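Local atomic coordinates of Agap007691-pb (Anopheles gambiae, PDB entry 5C98), a protein that belongs to the serpin family and is probably a serine protease inhibitor, although its biological role has not been established. Residues T179-R184 against M229-A234; L98-V103 against N141-R146; F197-T202 against F372-D377. All blocks are in the same frame, centred on the assembly; numbering follows the deposited sequence.

All three contacts belong to a single serpin domain and none touches another. Contact 2 comes first along the chain, packing helix 133-146 on strand 95-104, and closes before the other two open. Contacts 1 and 3 then interleave: 179-184, 197-202, 229-234 and 372-377 follow in that order, so their segments alternate along the chain. Centres lie about 28 Å apart for contacts 1 and 2, about 26 Å for 1 and 3, and about 31 Å for 2 and 3. Strand 204-219 is neighbour to contacts 1 and 3. Separate parts of the serpin fold are thereby joined: helix F to sheet A, a loop to strand 224-230, and a turn to the C-terminal tail.

Contact 1 (T179-R184 against M229-A234); sequences TPLAIR and MPFDAA
Pro230 O receives the shortest polar bond of this contact, from Ala182 N at 2.8 Å, nearly straight at 170° and with the donor tilted from the carbonyl plane. The carbonyl oxygen of Pro180 is used twice: Asp232 N bonds to it at 2.9 Å, and Phe231 CA makes a CA-H...O contact with it. These two backbone bonds lie on either side of Leu181 and Phe231 in sequence and make a single beta bridge between those residues, a brief pairing where the chain that leaves strand 169-177 passes the end of strand 224-230. Strands 224-230 and 237-244 pair within beta-sheet B of the serpin fold, and Met229 and Phe231 continue the backbone bonding to Met239 and Leu237. Beyond the bridge, apolar branches close up. Leu181 splits its two methyls: CD1 presses on Met229 CE at 3.5 Å, tighter than usual, and CD2 approaches Phe231 CE1 at 3.7 Å. A bend at chi3 (62°) brings Met229 CE to where Ile183 CD1 also meets it, at 3.6 Å, the two side chains crossing at about a right angle. Ile183 rests further on Thr210, Ala212 and Val214 of strand 204-219. At the other end Thr179 adopts two conformers; in one of them CG2 lies close to Asp232 CB and OG1 is hydrogen-bonded to His94. Asp232 turns its carboxylate to its own chain, where OD1 accepts from Ala234 N at 3.0 Å in an Asx turn.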
# COMPACT_ATOMS: atom_id res chain seq x y z
N THR A 179 13.56 -3.60 0.39
CA THR A 179 14.61 -4.13 1.24
C THR A 179 14.51 -5.65 1.31
O THR A 179 13.40 -6.20 1.35
CB THR A 179 14.47 -3.52 2.63
OG1 THR A 179 14.80 -2.13 2.59
CG2 THR A 179 15.38 -4.15 3.59
N PRO A 180 15.64 -6.36 1.34
CA PRO A 180 15.57 -7.82 1.47
C PRO A 180 15.18 -8.23 2.88
O PRO A 180 15.40 -7.50 3.85
CB PRO A 180 17.01 -8.28 1.16
CG PRO A 180 17.84 -7.12 1.37
CD PRO A 180 17.02 -5.88 1.17
N LEU A 181 14.63 -9.43 2.99
CA LEU A 181 14.44 -10.03 4.30
C LEU A 181 15.77 -10.20 5.01
O LEU A 181 16.80 -10.47 4.38
CB LEU A 181 13.83 -11.42 4.18
CG LEU A 181 12.34 -11.51 3.95
CD1 LEU A 181 11.91 -12.97 3.86
CD2 LEU A 181 11.53 -10.76 5.02
N ALA A 182 15.73 -10.07 6.33
CA ALA A 182 16.90 -10.33 7.16
C ALA A 182 17.01 -11.78 7.57
O ALA A 182 18.03 -12.19 8.14
CB ALA A 182 16.86 -9.46 8.42
N ILE A 183 15.99 -12.56 7.30
CA ILE A 183 16.02 -13.99 7.60
C ILE A 183 16.81 -14.70 6.51
O ILE A 183 16.63 -14.42 5.32
CB ILE A 183 14.58 -14.52 7.67
CG1 ILE A 183 13.89 -13.92 8.88
CG2 ILE A 183 14.55 -16.06 7.74
CD1 ILE A 183 12.44 -14.15 8.88
N ARG A 184 17.67 -15.63 6.93
CA ARG A 184 18.52 -16.39 6.02
C ARG A 184 17.78 -17.65 5.57
O ARG A 184 17.75 -18.65 6.29
CB ARG A 184 19.83 -16.75 6.71
N MET A 229 8.62 -11.14 10.44
CA MET A 229 9.79 -11.45 9.64
C MET A 229 10.51 -10.15 9.30
O MET A 229 10.03 -9.39 8.45
CB MET A 229 9.37 -12.15 8.36
CG MET A 229 8.83 -13.55 8.63
SD MET A 229 8.40 -14.42 7.14
CE MET A 229 9.98 -14.52 6.30
N PRO A 230 11.64 -9.85 9.92
CA PRO A 230 12.25 -8.54 9.68
C PRO A 230 12.94 -8.43 8.33
O PRO A 230 13.50 -9.39 7.80
CB PRO A 230 13.31 -8.43 10.80
CG PRO A 230 13.63 -9.84 11.14
CD PRO A 230 12.37 -10.65 10.92
N PHE A 231 12.94 -7.22 7.82
CA PHE A 231 13.82 -6.84 6.72
C PHE A 231 15.15 -6.34 7.26
O PHE A 231 15.35 -6.18 8.47
CB PHE A 231 13.12 -5.77 5.87
CG PHE A 231 11.82 -6.25 5.25
CD1 PHE A 231 11.84 -7.05 4.11
CD2 PHE A 231 10.59 -5.92 5.80
CE1 PHE A 231 10.67 -7.50 3.54
CE2 PHE A 231 9.43 -6.35 5.22
CZ PHE A 231 9.47 -7.15 4.09
N ASP A 232 16.09 -6.13 6.34
CA ASP A 232 17.43 -5.64 6.66
C ASP A 232 17.37 -4.52 7.69
O ASP A 232 16.52 -3.63 7.61
CB ASP A 232 18.07 -5.11 5.37
CG ASP A 232 19.51 -4.68 5.58
OD1 ASP A 232 19.73 -3.57 6.12
OD2 ASP A 232 20.42 -5.45 5.20
N ALA A 233 18.29 -4.58 8.65
CA ALA A 233 18.24 -3.70 9.81
C ALA A 233 18.15 -2.23 9.42
O ALA A 233 17.44 -1.45 10.07
CB ALA A 233 19.49 -3.92 10.66
N ALA A 234 18.84 -1.84 8.34
CA ALA A 234 18.87 -0.43 7.96
C ALA A 234 17.50 0.09 7.53
O ALA A 234 17.29 1.31 7.55
CB ALA A 234 19.89 -0.21 6.85

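Contact 2 (L98-V103 against N141-R146); sequences LSFVLV and NSFYQR
Phe100 and Phe143 meet in an offset stack, centroids 4.7 Å apart and planes at 29°, the two side chains sliding past each other in opposite directions. The overlap is close: Phe100 CD1 stands over one face of Phe143, toward its rim, 3.5 Å from Phe143 CG. In return, Phe143 CB lies over the Phe100 face as a CH-pi contact, 4.1 Å from the centroid. On both residues CB already points at the other segment, and chi1 (-176° for Phe100, 174° for Phe143) puts each CG anti to the backbone N. The axes of segments 98-103 and 141-146 approach to 10.0 Å and run roughly antiparallel. Tyr144, on the next helix position, reaches the strand with its tip. Its OH donates to Leu98 O at 2.9 Å and also touches Phe100 CB, while its ring stacks with Phe154. This is helix F of the serpin fold packed across beta-sheet A, here on strand 95-104, which lies between strands 124-128 and 169-177. Tight against Phe100 on one face, the Phe143 ring is looser at its edge toward Leu98, the partly exposed side: Leu98 CB comes no nearer than 4.2 Å to Phe143 CE2 and 4.0 Å to Tyr144 CE1. Between these segments the contact is thus largely aromatic and apolar, and a single hydrogen bond, met from above the carbonyl plane, gives the buried Tyr144 hydroxyl a partner and probably helps to locate its tip.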
# COMPACT_ATOMS: atom_id res chain seq x y z
N LEU A 98 6.00 7.19 -3.67
CA LEU A 98 6.12 8.29 -4.62
C LEU A 98 4.76 8.62 -5.18
O LEU A 98 4.07 7.73 -5.69
CB LEU A 98 7.05 7.92 -5.77
CG LEU A 98 8.53 7.70 -5.41
CD1 LEU A 98 9.24 6.87 -6.50
CD2 LEU A 98 9.20 9.04 -5.19
N SER A 99 4.37 9.88 -5.09
CA SER A 99 3.16 10.37 -5.72
C SER A 99 3.48 11.11 -7.02
O SER A 99 4.56 11.66 -7.20
CB SER A 99 2.37 11.29 -4.81
OG SER A 99 3.14 12.41 -4.42
N PHE A 100 2.48 11.15 -7.89
CA PHE A 100 2.63 11.76 -9.20
C PHE A 100 1.26 12.31 -9.57
O PHE A 100 0.24 11.67 -9.30
CB PHE A 100 3.09 10.69 -10.19
CG PHE A 100 3.38 11.19 -11.56
CD1 PHE A 100 4.57 11.84 -11.81
CD2 PHE A 100 2.49 11.00 -12.60
CE1 PHE A 100 4.88 12.33 -13.08
CE2 PHE A 100 2.79 11.47 -13.88
CZ PHE A 100 3.97 12.15 -14.12
N VAL A 101 1.25 13.48 -10.17
CA VAL A 101 0.02 14.17 -10.48
C VAL A 101 0.02 14.52 -11.96
O VAL A 101 1.00 15.08 -12.47
CB VAL A 101 -0.13 15.45 -9.64
CG1 VAL A 101 -1.44 16.15 -9.91
CG2 VAL A 101 0.04 15.16 -8.16
N LEU A 102 -1.08 14.21 -12.64
CA LEU A 102 -1.33 14.72 -13.98
C LEU A 102 -2.33 15.87 -13.92
O LEU A 102 -3.34 15.79 -13.22
CB LEU A 102 -1.92 13.66 -14.91
CG LEU A 102 -1.05 12.45 -15.25
CD1 LEU A 102 -1.87 11.47 -16.07
CD2 LEU A 102 0.17 12.91 -16.02
N VAL A 103 -2.03 16.93 -14.64
CA VAL A 103 -2.95 18.05 -14.82
C VAL A 103 -3.11 18.31 -16.31
O VAL A 103 -2.17 18.14 -17.10
CB VAL A 103 -2.49 19.34 -14.10
CG1 VAL A 103 -2.55 19.17 -12.59
CG2 VAL A 103 -1.11 19.76 -14.55
N ASN A 141 3.85 6.08 -16.57
CA ASN A 141 4.66 4.86 -16.61
C ASN A 141 6.15 5.19 -16.65
O ASN A 141 6.95 4.52 -16.00
CB ASN A 141 4.26 3.98 -17.78
CG ASN A 141 2.91 3.35 -17.58
OD1 ASN A 141 2.50 3.09 -16.44
ND2 ASN A 141 2.18 3.14 -18.67
N SER A 142 6.53 6.24 -17.41
CA SER A 142 7.94 6.60 -17.48
C SER A 142 8.45 7.14 -16.14
O SER A 142 9.59 6.85 -15.75
CB SER A 142 8.21 7.57 -18.64
OG SER A 142 7.60 8.82 -18.44
N PHE A 143 7.62 7.90 -15.42
CA PHE A 143 8.03 8.39 -14.11
C PHE A 143 8.37 7.23 -13.18
O PHE A 143 9.43 7.23 -12.54
CB PHE A 143 6.96 9.27 -13.49
CG PHE A 143 7.26 9.69 -12.08
CD1 PHE A 143 8.09 10.77 -11.84
CD2 PHE A 143 6.71 9.03 -11.01
CE1 PHE A 143 8.37 11.17 -10.57
CE2 PHE A 143 6.99 9.43 -9.73
CZ PHE A 143 7.83 10.49 -9.51
N TYR A 144 7.47 6.25 -13.08
CA TYR A 144 7.71 5.15 -12.15
C TYR A 144 8.82 4.24 -12.64
O TYR A 144 9.53 3.65 -11.81
CB TYR A 144 6.39 4.42 -11.85
CG TYR A 144 5.51 5.26 -10.93
CD1 TYR A 144 5.78 5.32 -9.56
CD2 TYR A 144 4.44 5.99 -11.42
CE1 TYR A 144 5.01 6.08 -8.73
CE2 TYR A 144 3.67 6.76 -10.58
CZ TYR A 144 3.95 6.81 -9.23
OH TYR A 144 3.14 7.59 -8.41
N GLN A 145 9.05 4.16 -13.96
CA GLN A 145 10.20 3.43 -14.48
C GLN A 145 11.51 4.11 -14.09
O GLN A 145 12.46 3.45 -13.64
CB GLN A 145 10.13 3.31 -16.01
CG GLN A 145 9.09 2.36 -16.56
CD GLN A 145 8.72 2.70 -18.00
OE1 GLN A 145 9.35 3.54 -18.65
NE2 GLN A 145 7.67 2.04 -18.50
N ARG A 146 11.58 5.43 -14.28
CA ARG A 146 12.79 6.17 -13.92
C ARG A 146 13.05 6.13 -12.43
O ARG A 146 14.20 6.29 -12.00
CB ARG A 146 12.69 7.64 -14.36
CG ARG A 146 12.72 7.90 -15.87
CD ARG A 146 12.79 9.42 -16.18
NE ARG A 146 11.71 10.22 -15.60
CZ ARG A 146 10.51 10.41 -16.16
NH1 ARG A 146 10.21 9.86 -17.32
NH2 ARG A 146 9.60 11.16 -15.54

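Contact 3 (F197-T202 against F372-D377); sequences FINAPT and FSKYID
Phe197 lays its ring against Tyr375 CB and the Lys374-Tyr375 peptide, with Phe372 at its far end, and each part of the side chain finds a partner. Phe197 CB sits 3.7 Å from Ser373 O. Next, CG and CD2 lie under Tyr375 CB, which stands over one face of the Phe197 ring as a CH-pi contact, 3.6 Å from the centroid. Phe197 CD1 is pressed on the peptide between Lys374 and Tyr375, 3.2 Å from Tyr375 N. At the far end Phe197 CE1 meets Phe372 CE2 at 3.6 Å. Its neighbours CE2 and CZ approach Tyr375 CD1. Phe372, Phe197 and Tyr375 form an aromatic cluster in which Phe197 is set obliquely to both others, its plane at 70° to Phe372 and 51° to Tyr375. Phe195 joins it, meeting Phe197 and Phe372.

The polar side lies next to this cluster. Phe197 to Ala200 form a type I beta turn, and its residues hold the passing chain by three bonds. Ile198 N donates to Ser373 O at 2.9 Å. Asn199 then bridges Tyr375 with both ends of its amide: OD1 accepts from Tyr375 N at 2.8 Å on a lone pair in the carbonyl plane, and Asn199 ND2 gives a hydrogen to Tyr375 O at 3.0 Å. Its chi1 of 62° puts Asn199 CG between the backbone N and the carbonyl carbon. Here the loop after strand 191-194 meets the chain that follows strand 366-372, near the C-terminal end of the chain. Because one side-chain amide takes both the N-H and the C=O of Tyr375, it pairs with this residue much as a neighbouring strand would and probably helps to fix its backbone where regular pairing has ended.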
# COMPACT_ATOMS: atom_id res chain seq x y z
N PHE A 197 -3.59 -22.70 -2.99
CA PHE A 197 -4.14 -21.51 -3.62
C PHE A 197 -5.65 -21.64 -3.73
O PHE A 197 -6.18 -22.73 -3.98
CB PHE A 197 -3.57 -21.33 -5.01
CG PHE A 197 -2.10 -21.01 -5.04
CD1 PHE A 197 -1.64 -19.72 -4.76
CD2 PHE A 197 -1.18 -21.96 -5.41
CE1 PHE A 197 -0.29 -19.43 -4.82
CE2 PHE A 197 0.16 -21.65 -5.49
CZ PHE A 197 0.61 -20.39 -5.19
N ILE A 198 -6.35 -20.51 -3.59
CA ILE A 198 -7.81 -20.55 -3.68
C ILE A 198 -8.27 -21.05 -5.05
O ILE A 198 -9.28 -21.75 -5.14
CB ILE A 198 -8.40 -19.17 -3.31
CG1 ILE A 198 -9.94 -19.26 -3.15
CG2 ILE A 198 -8.06 -18.11 -4.36
CD1 ILE A 198 -10.52 -18.09 -2.41
N ASN A 199 -7.52 -20.73 -6.12
CA ASN A 199 -7.87 -21.11 -7.48
C ASN A 199 -7.12 -22.34 -7.97
O ASN A 199 -7.33 -22.76 -9.12
CB ASN A 199 -7.59 -19.94 -8.45
CG ASN A 199 -6.12 -19.55 -8.50
OD1 ASN A 199 -5.42 -19.58 -7.49
ND2 ASN A 199 -5.64 -19.16 -9.68
N ALA A 200 -6.25 -22.93 -7.15
CA ALA A 200 -5.40 -24.06 -7.56
C ALA A 200 -4.87 -24.74 -6.30
O ALA A 200 -3.69 -24.61 -5.97
CB ALA A 200 -4.26 -23.55 -8.45
N PRO A 201 -5.72 -25.48 -5.58
CA PRO A 201 -5.36 -25.91 -4.22
C PRO A 201 -4.24 -26.93 -4.14
O PRO A 201 -3.75 -27.19 -3.02
CB PRO A 201 -6.67 -26.50 -3.68
CG PRO A 201 -7.74 -26.08 -4.59
CD PRO A 201 -7.12 -25.77 -5.91
N THR A 202 -3.83 -27.54 -5.25
CA THR A 202 -2.72 -28.50 -5.23
C THR A 202 -1.53 -28.04 -6.06
O THR A 202 -0.57 -28.80 -6.23
CB THR A 202 -3.20 -29.90 -5.65
OG1 THR A 202 -3.62 -29.88 -7.01
CG2 THR A 202 -4.37 -30.34 -4.79
N PHE A 372 -1.70 -13.03 0.08
CA PHE A 372 -1.22 -13.94 -0.94
C PHE A 372 -2.10 -15.18 -0.90
O PHE A 372 -2.03 -15.98 0.05
CB PHE A 372 0.26 -14.27 -0.72
CG PHE A 372 0.85 -15.06 -1.82
CD1 PHE A 372 1.09 -14.47 -3.03
CD2 PHE A 372 1.09 -16.42 -1.69
CE1 PHE A 372 1.60 -15.20 -4.10
CE2 PHE A 372 1.61 -17.15 -2.76
CZ PHE A 372 1.84 -16.56 -3.94
N SER A 373 -2.93 -15.33 -1.93
CA SER A 373 -3.96 -16.35 -2.00
C SER A 373 -4.06 -17.05 -3.34
O SER A 373 -4.57 -18.17 -3.38
CB SER A 373 -5.32 -15.72 -1.72
OG SER A 373 -5.29 -15.11 -0.46
N LYS A 374 -3.65 -16.41 -4.45
CA LYS A 374 -3.99 -16.82 -5.80
C LYS A 374 -2.74 -17.23 -6.57
O LYS A 374 -1.69 -16.58 -6.47
CB LYS A 374 -4.68 -15.64 -6.52
CG LYS A 374 -5.09 -15.98 -7.95
CD LYS A 374 -5.71 -14.81 -8.69
CE LYS A 374 -6.02 -15.17 -10.13
NZ LYS A 374 -6.50 -14.00 -10.90
N TYR A 375 -2.89 -18.31 -7.34
CA TYR A 375 -1.83 -18.76 -8.23
C TYR A 375 -1.91 -18.00 -9.55
O TYR A 375 -2.93 -18.05 -10.25
CB TYR A 375 -1.95 -20.25 -8.51
CG TYR A 375 -0.90 -20.69 -9.48
CD1 TYR A 375 0.45 -20.55 -9.18
CD2 TYR A 375 -1.25 -21.24 -10.69
CE1 TYR A 375 1.42 -20.95 -10.07
CE2 TYR A 375 -0.28 -21.65 -11.60
CZ TYR A 375 1.05 -21.50 -11.28
OH TYR A 375 2.00 -21.92 -12.21
N ILE A 376 -0.82 -17.30 -9.89
CA ILE A 376 -0.66 -16.59 -11.16
C ILE A 376 0.51 -17.25 -11.86
O ILE A 376 1.65 -17.16 -11.37
CB ILE A 376 -0.39 -15.10 -10.94
CG1 ILE A 376 -1.48 -14.48 -10.05
CG2 ILE A 376 -0.26 -14.38 -12.28
CD1 ILE A 376 -1.19 -13.08 -9.55
N ASP A 377 0.24 -17.95 -12.96
CA ASP A 377 1.28 -18.65 -13.70
C ASP A 377 2.12 -17.61 -14.43
O ASP A 377 1.59 -16.90 -15.29
CB ASP A 377 0.64 -19.60 -14.72
CG ASP A 377 1.64 -20.53 -15.40
OD1 ASP A 377 2.85 -20.23 -15.42
OD2 ASP A 377 1.21 -21.58 -15.93